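Local coordinates for protein arginine N-methyltransferase SFM1 (Saccharomyces cerevisiae, PDB 5C77) that transfers one methyl group from S-adenosyl-L-methionine to an arginine of ribosomal protein S3, as a SPOUT-type protein arginine methyltransferase, at residues Ile4-Glu9 / Tyr101-Gly106; Leu32-Leu37 / Leu53-Thr58; Gln137-Thr142 / Phe180-Asp185. All coordinates share one frame; numbering follows the deposited sequence.

Contact 1 (Ile4-Glu9 / Tyr101-Gly106). With SAH (S-adenosyl-L-homocysteine), chain C.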
# COMPACT_ATOMS: atom_id res chain seq x y z
N ILE A 4 2.42 9.26 8.53
CA ILE A 4 2.11 9.35 9.95
C ILE A 4 0.89 10.23 10.17
O ILE A 4 0.92 11.42 9.86
CB ILE A 4 3.28 9.98 10.73
CG1 ILE A 4 4.56 9.19 10.50
CG2 ILE A 4 2.94 10.04 12.20
CD1 ILE A 4 5.80 9.87 11.09
N ILE A 5 -0.17 9.66 10.71
CA ILE A 5 -1.35 10.46 11.02
C ILE A 5 -1.46 10.74 12.51
O ILE A 5 -1.51 9.82 13.32
CB ILE A 5 -2.64 9.80 10.54
CG1 ILE A 5 -2.60 9.57 9.03
CG2 ILE A 5 -3.83 10.67 10.90
CD1 ILE A 5 -3.83 8.84 8.52
N GLU A 6 -1.49 12.02 12.86
CA GLU A 6 -1.79 12.43 14.22
C GLU A 6 -3.28 12.26 14.39
O GLU A 6 -4.06 12.87 13.66
CB GLU A 6 -1.42 13.89 14.42
CG GLU A 6 0.03 14.21 14.10
CD GLU A 6 0.97 13.69 15.17
OE1 GLU A 6 0.68 13.93 16.36
OE2 GLU A 6 1.99 13.05 14.83
N HIS A 7 -3.70 11.43 15.34
CA HIS A 7 -5.12 11.18 15.52
C HIS A 7 -5.83 12.46 15.96
O HIS A 7 -5.53 13.00 17.02
CB HIS A 7 -5.35 10.04 16.52
CG HIS A 7 -6.79 9.68 16.67
ND1 HIS A 7 -7.60 9.39 15.60
CD2 HIS A 7 -7.57 9.57 17.78
CE1 HIS A 7 -8.82 9.11 16.03
NE2 HIS A 7 -8.83 9.22 17.35
N MET A 8 -6.75 12.95 15.12
CA MET A 8 -7.40 14.25 15.30
C MET A 8 -8.81 14.24 15.91
O MET A 8 -9.65 15.06 15.55
CB MET A 8 -7.46 15.03 13.98
CG MET A 8 -6.17 15.75 13.58
SD MET A 8 -5.48 16.89 14.81
CE MET A 8 -4.28 15.81 15.60
N GLU A 9 -9.07 13.32 16.83
CA GLU A 9 -10.34 13.33 17.55
C GLU A 9 -10.27 12.51 18.83
O GLU A 9 -9.30 11.80 19.07
CB GLU A 9 -11.51 12.87 16.66
CG GLU A 9 -11.38 11.48 16.06
CD GLU A 9 -12.58 11.12 15.19
OE1 GLU A 9 -13.49 10.42 15.68
OE2 GLU A 9 -12.61 11.55 14.01
N TYR A 101 9.21 10.76 5.53
CA TYR A 101 7.95 10.73 6.27
C TYR A 101 7.01 11.86 5.91
O TYR A 101 7.45 13.00 5.71
CB TYR A 101 8.20 10.79 7.77
CG TYR A 101 8.92 9.59 8.31
CD1 TYR A 101 8.22 8.48 8.76
CD2 TYR A 101 10.32 9.57 8.38
CE1 TYR A 101 8.87 7.38 9.26
CE2 TYR A 101 10.98 8.47 8.88
CZ TYR A 101 10.25 7.38 9.31
OH TYR A 101 10.90 6.29 9.81
N PHE A 102 5.72 11.54 5.85
CA PHE A 102 4.69 12.51 5.54
C PHE A 102 3.68 12.60 6.66
O PHE A 102 2.94 11.66 6.94
CB PHE A 102 4.02 12.15 4.22
CG PHE A 102 4.92 12.30 3.06
CD1 PHE A 102 5.76 11.26 2.69
CD2 PHE A 102 4.99 13.50 2.38
CE1 PHE A 102 6.63 11.41 1.64
CE2 PHE A 102 5.85 13.65 1.32
CZ PHE A 102 6.69 12.60 0.95
N VAL A 103 3.65 13.75 7.32
CA VAL A 103 2.89 13.91 8.55
C VAL A 103 1.60 14.70 8.32
O VAL A 103 1.57 15.71 7.61
CB VAL A 103 3.75 14.56 9.66
CG1 VAL A 103 2.98 14.66 10.97
CG2 VAL A 103 5.03 13.77 9.86
N PHE A 104 0.53 14.19 8.92
CA PHE A 104 -0.77 14.83 8.83
C PHE A 104 -1.18 15.27 10.22
O PHE A 104 -1.28 14.45 11.14
CB PHE A 104 -1.78 13.87 8.20
CG PHE A 104 -1.39 13.45 6.81
CD1 PHE A 104 -0.46 12.45 6.61
CD2 PHE A 104 -1.94 14.08 5.71
CE1 PHE A 104 -0.09 12.08 5.34
CE2 PHE A 104 -1.58 13.70 4.44
CZ PHE A 104 -0.65 12.71 4.25
N GLY A 105 -1.36 16.58 10.36
CA GLY A 105 -1.81 17.19 11.60
C GLY A 105 -3.28 17.52 11.49
O GLY A 105 -4.08 16.66 11.13
N GLY A 106 -3.64 18.77 11.78
CA GLY A 106 -5.02 19.20 11.68
C GLY A 106 -5.47 20.06 12.85
O GLY A 106 -4.65 20.70 13.52
N SAH C . -10.84 15.92 12.30
CA SAH C . -9.71 16.62 11.70
CB SAH C . -9.59 16.28 10.22
CG SAH C . -8.21 16.53 9.60
SD SAH C . -8.12 16.20 7.82
C SAH C . -9.82 18.13 11.92
O SAH C . -8.92 18.90 11.56
OXT SAH C . -10.81 18.63 12.47
C5' SAH C . -6.99 17.60 7.64
C4' SAH C . -5.56 17.18 7.36
O4' SAH C . -5.41 16.73 6.02
C3' SAH C . -4.62 18.37 7.54
O3' SAH C . -3.97 18.29 8.78
C2' SAH C . -3.60 18.23 6.45
O2' SAH C . -2.51 17.46 6.93
C1' SAH C . -4.32 17.40 5.41
N9 SAH C . -4.79 18.28 4.33
C8 SAH C . -6.08 18.51 3.94
N7 SAH C . -6.08 19.38 2.91
C5 SAH C . -4.80 19.72 2.64
C6 SAH C . -4.22 20.57 1.70
N6 SAH C . -4.97 21.24 0.83
N1 SAH C . -2.85 20.71 1.67
C2 SAH C . -2.05 20.03 2.56
N3 SAH C . -2.63 19.19 3.49
C4 SAH C . -3.98 19.04 3.53

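Contact 2 (Leu32-Leu37 / Leu53-Thr58)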
# COMPACT_ATOMS: atom_id res chain seq x y z
N LEU A 32 1.64 3.04 7.33
CA LEU A 32 0.91 4.04 8.08
C LEU A 32 1.19 3.90 9.57
O LEU A 32 1.06 2.82 10.12
CB LEU A 32 -0.59 3.90 7.84
CG LEU A 32 -1.43 4.94 8.59
CD1 LEU A 32 -1.07 6.36 8.12
CD2 LEU A 32 -2.91 4.67 8.43
N ILE A 33 1.58 4.98 10.23
CA ILE A 33 1.57 4.98 11.68
C ILE A 33 0.56 5.99 12.21
O ILE A 33 0.60 7.16 11.85
CB ILE A 33 2.97 5.21 12.31
CG1 ILE A 33 3.85 3.97 12.15
CG2 ILE A 33 2.85 5.49 13.79
CD1 ILE A 33 4.55 3.84 10.82
N LEU A 34 -0.37 5.53 13.04
CA LEU A 34 -1.28 6.43 13.73
C LEU A 34 -0.64 6.84 15.06
O LEU A 34 -0.38 6.00 15.92
CB LEU A 34 -2.64 5.75 13.97
CG LEU A 34 -3.75 6.67 14.50
CD1 LEU A 34 -4.09 7.79 13.51
CD2 LEU A 34 -4.99 5.89 14.88
N SER A 35 -0.37 8.13 15.22
CA SER A 35 0.39 8.60 16.38
C SER A 35 -0.38 9.54 17.31
O SER A 35 -1.51 9.94 17.03
CB SER A 35 1.68 9.27 15.91
OG SER A 35 1.39 10.53 15.35
N SER A 36 0.27 9.87 18.43
CA SER A 36 -0.22 10.85 19.40
C SER A 36 -1.58 10.53 19.98
O SER A 36 -2.35 11.44 20.25
CB SER A 36 -0.27 12.25 18.80
OG SER A 36 1.03 12.72 18.48
N LEU A 37 -1.88 9.26 20.15
CA LEU A 37 -3.14 8.88 20.77
C LEU A 37 -3.02 9.20 22.25
O LEU A 37 -1.91 9.32 22.75
CB LEU A 37 -3.42 7.39 20.56
CG LEU A 37 -4.17 7.02 19.28
CD1 LEU A 37 -3.25 6.96 18.07
CD2 LEU A 37 -4.87 5.71 19.49
N LEU A 53 -7.10 -5.02 10.19
CA LEU A 53 -6.41 -4.57 8.99
C LEU A 53 -4.93 -4.30 9.26
O LEU A 53 -4.18 -3.92 8.37
CB LEU A 53 -7.08 -3.33 8.41
CG LEU A 53 -8.45 -3.54 7.76
CD1 LEU A 53 -9.11 -2.19 7.51
CD2 LEU A 53 -8.36 -4.34 6.45
N GLY A 54 -4.51 -4.48 10.51
CA GLY A 54 -3.12 -4.35 10.88
C GLY A 54 -2.63 -2.96 11.24
O GLY A 54 -1.45 -2.68 11.11
N LEU A 55 -3.53 -2.09 11.71
CA LEU A 55 -3.17 -0.71 12.05
C LEU A 55 -2.04 -0.59 13.06
O LEU A 55 -2.13 -1.13 14.17
CB LEU A 55 -4.37 0.04 12.60
CG LEU A 55 -4.00 1.43 13.12
CD1 LEU A 55 -3.83 2.43 11.97
CD2 LEU A 55 -5.00 1.93 14.14
N ARG A 56 -0.97 0.10 12.68
CA ARG A 56 0.11 0.42 13.60
C ARG A 56 -0.21 1.75 14.27
O ARG A 56 -0.40 2.77 13.61
CB ARG A 56 1.47 0.47 12.89
CG ARG A 56 1.78 -0.79 12.07
CD ARG A 56 3.07 -0.65 11.26
NE ARG A 56 4.25 -0.84 12.10
CZ ARG A 56 5.51 -0.70 11.67
NH1 ARG A 56 5.75 -0.37 10.41
NH2 ARG A 56 6.52 -0.89 12.51
N TRP A 57 -0.29 1.73 15.60
CA TRP A 57 -0.68 2.90 16.35
C TRP A 57 0.29 3.11 17.50
O TRP A 57 1.02 2.19 17.88
CB TRP A 57 -2.08 2.70 16.90
CG TRP A 57 -2.20 1.50 17.81
CD1 TRP A 57 -2.51 0.22 17.46
CD2 TRP A 57 -2.02 1.49 19.24
NE1 TRP A 57 -2.53 -0.59 18.57
CE2 TRP A 57 -2.23 0.16 19.68
CE3 TRP A 57 -1.71 2.47 20.19
CZ2 TRP A 57 -2.14 -0.21 21.02
CZ3 TRP A 57 -1.61 2.10 21.52
CH2 TRP A 57 -1.83 0.77 21.92
N THR A 58 0.30 4.33 18.04
CA THR A 58 1.14 4.63 19.18
C THR A 58 0.68 5.87 19.94
O THR A 58 0.09 6.79 19.37
CB THR A 58 2.61 4.82 18.76
OG1 THR A 58 3.39 5.22 19.90
CG2 THR A 58 2.72 5.87 17.66
O HOH W 1 -0.60 0.77 10.17

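Contact 3 (Gln137-Thr142 / Phe180-Asp185). With SAH (S-adenosyl-L-homocysteine), chain C.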
# COMPACT_ATOMS: atom_id res chain seq x y z
N GLN A 137 -9.25 22.44 0.58
CA GLN A 137 -9.22 21.54 1.72
C GLN A 137 -9.56 20.12 1.25
O GLN A 137 -10.45 19.92 0.42
CB GLN A 137 -10.22 22.05 2.76
CG GLN A 137 -10.35 21.23 4.02
CD GLN A 137 -9.11 21.26 4.89
OE1 GLN A 137 -8.50 22.32 5.08
NE2 GLN A 137 -8.71 20.09 5.40
N MET A 138 -8.84 19.13 1.79
CA MET A 138 -9.04 17.72 1.46
C MET A 138 -9.29 16.89 2.72
O MET A 138 -8.82 17.23 3.80
CB MET A 138 -7.80 17.15 0.77
CG MET A 138 -7.56 17.62 -0.64
SD MET A 138 -6.06 16.90 -1.34
CE MET A 138 -6.24 17.34 -3.05
N THR A 139 -10.01 15.78 2.57
CA THR A 139 -10.07 14.78 3.65
C THR A 139 -8.73 14.06 3.81
O THR A 139 -7.87 14.09 2.93
CB THR A 139 -11.16 13.72 3.37
OG1 THR A 139 -10.79 12.94 2.23
CG2 THR A 139 -12.53 14.38 3.13
N THR A 140 -8.56 13.39 4.95
CA THR A 140 -7.32 12.67 5.23
C THR A 140 -6.98 11.60 4.18
O THR A 140 -5.83 11.48 3.78
CB THR A 140 -7.37 12.00 6.61
OG1 THR A 140 -8.16 12.79 7.50
CG2 THR A 140 -5.96 11.81 7.17
N ASP A 141 -7.99 10.84 3.75
CA ASP A 141 -7.77 9.77 2.78
C ASP A 141 -7.52 10.30 1.38
O ASP A 141 -6.76 9.71 0.61
CB ASP A 141 -8.93 8.78 2.79
CG ASP A 141 -10.25 9.42 2.35
OD1 ASP A 141 -10.96 9.99 3.22
OD2 ASP A 141 -10.57 9.33 1.14
N THR A 142 -8.16 11.43 1.07
CA THR A 142 -7.88 12.17 -0.15
C THR A 142 -6.48 12.75 -0.13
O THR A 142 -5.75 12.67 -1.10
CB THR A 142 -8.87 13.32 -0.35
OG1 THR A 142 -10.20 12.78 -0.46
CG2 THR A 142 -8.55 14.11 -1.61
N PHE A 180 -15.06 19.68 -0.01
CA PHE A 180 -13.69 19.21 -0.15
C PHE A 180 -13.39 18.97 -1.61
O PHE A 180 -14.29 18.84 -2.44
CB PHE A 180 -13.49 17.89 0.58
CG PHE A 180 -13.77 17.94 2.05
CD1 PHE A 180 -12.86 18.51 2.93
CD2 PHE A 180 -14.91 17.34 2.57
CE1 PHE A 180 -13.10 18.53 4.29
CE2 PHE A 180 -15.15 17.34 3.94
CZ PHE A 180 -14.25 17.95 4.80
N ARG A 181 -12.10 18.91 -1.92
CA ARG A 181 -11.65 18.46 -3.21
C ARG A 181 -11.42 16.94 -3.14
O ARG A 181 -10.88 16.43 -2.16
CB ARG A 181 -10.36 19.20 -3.58
CG ARG A 181 -9.60 18.62 -4.78
CD ARG A 181 -8.40 19.50 -5.13
NE ARG A 181 -8.81 20.76 -5.74
CZ ARG A 181 -8.14 21.90 -5.64
NH1 ARG A 181 -7.03 21.97 -4.92
NH2 ARG A 181 -8.60 22.99 -6.25
N TYR A 182 -11.85 16.22 -4.18
CA TYR A 182 -11.70 14.77 -4.24
C TYR A 182 -11.01 14.33 -5.51
O TYR A 182 -11.17 14.96 -6.55
CB TYR A 182 -13.07 14.08 -4.18
CG TYR A 182 -13.79 14.19 -2.86
CD1 TYR A 182 -14.60 15.28 -2.58
CD2 TYR A 182 -13.69 13.18 -1.90
CE1 TYR A 182 -15.27 15.38 -1.38
CE2 TYR A 182 -14.36 13.28 -0.70
CZ TYR A 182 -15.15 14.38 -0.44
OH TYR A 182 -15.83 14.48 0.75
N VAL A 183 -10.27 13.24 -5.44
CA VAL A 183 -9.68 12.62 -6.63
C VAL A 183 -10.74 11.84 -7.42
O VAL A 183 -11.55 11.12 -6.85
CB VAL A 183 -8.52 11.65 -6.25
CG1 VAL A 183 -7.80 11.17 -7.51
CG2 VAL A 183 -7.53 12.33 -5.31
N LEU A 184 -10.75 12.01 -8.73
CA LEU A 184 -11.71 11.28 -9.56
C LEU A 184 -11.26 9.84 -9.83
O LEU A 184 -10.07 9.55 -9.92
CB LEU A 184 -11.94 12.01 -10.88
CG LEU A 184 -12.68 13.34 -10.73
CD1 LEU A 184 -12.51 14.21 -11.97
CD2 LEU A 184 -14.15 13.10 -10.42
N ASP A 185 -12.22 8.93 -9.95
CA ASP A 185 -11.90 7.59 -10.39
C ASP A 185 -12.04 7.52 -11.91
O ASP A 185 -12.37 8.52 -12.55
CB ASP A 185 -12.79 6.55 -9.70
CG ASP A 185 -14.27 6.81 -9.92
OD1 ASP A 185 -14.63 7.57 -10.85
OD2 ASP A 185 -15.09 6.23 -9.17
N SAH C . -10.84 15.92 12.30
CA SAH C . -9.71 16.62 11.70
CB SAH C . -9.59 16.28 10.22
CG SAH C . -8.21 16.53 9.60
SD SAH C . -8.12 16.20 7.82
C SAH C . -9.82 18.13 11.92
O SAH C . -8.92 18.90 11.56
OXT SAH C . -10.81 18.63 12.47
C5' SAH C . -6.99 17.60 7.64
C4' SAH C . -5.56 17.18 7.36
O4' SAH C . -5.41 16.73 6.02
C3' SAH C . -4.62 18.37 7.54
O3' SAH C . -3.97 18.29 8.78
C2' SAH C . -3.60 18.23 6.45
O2' SAH C . -2.51 17.46 6.93
C1' SAH C . -4.32 17.40 5.41
N9 SAH C . -4.79 18.28 4.33
C8 SAH C . -6.08 18.51 3.94
N7 SAH C . -6.08 19.38 2.91
C5 SAH C . -4.80 19.72 2.64
C6 SAH C . -4.22 20.57 1.70
N6 SAH C . -4.97 21.24 0.83
N1 SAH C . -2.85 20.71 1.67
C2 SAH C . -2.05 20.03 2.56
N3 SAH C . -2.63 19.19 3.49
C4 SAH C . -3.98 19.04 3.53
O HOH W 2 -11.43 15.26 0.13

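Contact 1 (Ile4-Glu9 / Tyr101-Gly106)
Ile4 and Val103, then Ile5 and Phe104, pair as parallel strand neighbours, the short strand axes 4.8 Å apart and inclined by 18°. Three backbone hydrogen bonds fix the register: Ile4 N to Phe102 O (2.9 Å, 175°), Phe104 N to Ile4 O, and Glu6 N to Phe104 O (3.0 Å). Ile4 O also takes the CA-H of Val103 and meets the edge of the Phe104 ring in its plane. On the face of Ile4 and Val103, Ile4 CD1 reaches Tyr101 CD1 at 3.6 Å; with CG1 anti to the carbonyl carbon (chi1 -56°), the longer branch crosses the tyrosine obliquely. On the face of Ile5 and Phe104, Phe104 CD2 approaches SAH O2' at 3.6 Å. Past the strand ends Met8 folds back, bent at chi2 and chi3, bringing CG to 3.3 Å from Gly105 O and SD against Gly106, while its CB lies 3.6 Å from SAH CA. Cutting Met8 back to an alanine would keep CB beside SAH but is likely to leave Gly105 O and Gly106 without their CG and SD cover. The C-terminal ends of these parallel strands thus supply Phe104, Gly105, Gly106 and, just beyond, Met8 to the SAH pocket. The Glu6 carboxylate salt-bridges Arg116 and bonds Ser36. Helix 140-151 covers the Ile5 and Phe104 face through Ile144, strand 32-35 flanks 4-6, and strand 80-83 flanks 101-104.

Contact 2 (Leu32-Leu37 / Leu53-Thr58)
Leu32 meets the second strand through a bridging water: its O accepts from the water, which in turn accepts from Arg56 N, each leg 2.6 Å. Leu32 CD2 lies 4.3 Å from Leu55 CD1. Ile33 CG2 crosses Thr58 CG2 at 3.9 Å. Leu34 holds the parallel pairing: its N bonds to Arg56 O (2.8 Å, nearly straight, in the carbonyl plane), and its O accepts Thr58 N at 2.8 Å, though bent to 135° at the hydrogen. With CG opposite the backbone N across the CA-CB bond (chi1 -171°), Leu34 puts CD2 4.0 Å from Leu55 CD2. Ser35 offers CB to the Thr58 methyl. After Ser36, Leu37 N reaches Thr58 O on a lone pair, a longer but straight bond (3.3 Å, 173°), and Leu37 CD1 lies 3.6 Å from the same oxygen. The short, weakly bonded strand 56-57 closes a beta-alpha-beta unit with strand 32-35 and helix 48-52. The chemistry is mixed: a short, water-extended backbone pairing is backed by leucine contacts on the Leu34 face, while the polar ends of Arg56 and Thr58 are engaged beyond the pair by Asp71 in a salt bridge and by Lys60 N and Asp68, respectively.

Contact 3 (Gln137-Thr142 / Phe180-Asp185)
Phe180 receives the methyl of Thr139 over one face: CG2 stands 3.9 Å from the ring centroid and 12° off its normal, a CH-pi contact. At the ring's edge, in its plane, lies Gln137 O, and Gln137 CG runs alongside, 3.9 Å from Phe180 CD1, with the amide plane turned 70° from the ring. The Tyr182 ring carries a water over one face, 3.6 Å above the plane; that water accepts from Thr139 N and donates to Arg181 O, joining the segments. They are also tied directly by Arg181 N to Gln137 O (3.0 Å, 166°). Thr142 CG2, the branch anti to the backbone N, comes to 3.3 Å from Arg181 O. Met138, extended beyond CG, crosses the arginine chain with CE 3.7 Å from Arg181 CD. Thr139 occupies the N-cap of helix 140-151, its OG1 sharing a hydrogen bond with Thr142 OG1. The same loop reads the cofactor product: Met138 N donates to SAH N7 at 3.0 Å. Through Gln137 O, which both meet, Phe180 and Arg181 probably act as a second shell behind this adenine-binding backbone. The Arg181 guanidinium is held by salt bridges to Asp164 and Asp135 and by a cation-pi contact with Phe162. Strand 181-183 is an outer strand of an antiparallel sheet beside 162-169; Val183 packs against Thr146 and Leu149 of helix 140-151, while helix 14-27 meets Thr139 through Glu19.

Contacts 1 and 2 share one sheet, with their centres about 10 Å apart; strands 3-6 and 32-35 are neighbours, so the strand order 101-108, 3-6, 32-35, 56-57 runs through both. Along the chain, contact 2 is nested inside the loop that contact 1 closes, and contact 3 follows both. Contact 3 lies about 16 Å from contact 1 and about 21 Å from contact 2, centre to centre, and brings the separate antiparallel sheet against the start of helix 140-151. Ile5 and Thr140 touch between contacts 1 and 3, and both contacts meet SAH. The cofactor site is therefore built from distant parts of the chain, whereas contact 2 extends the sheet away from it.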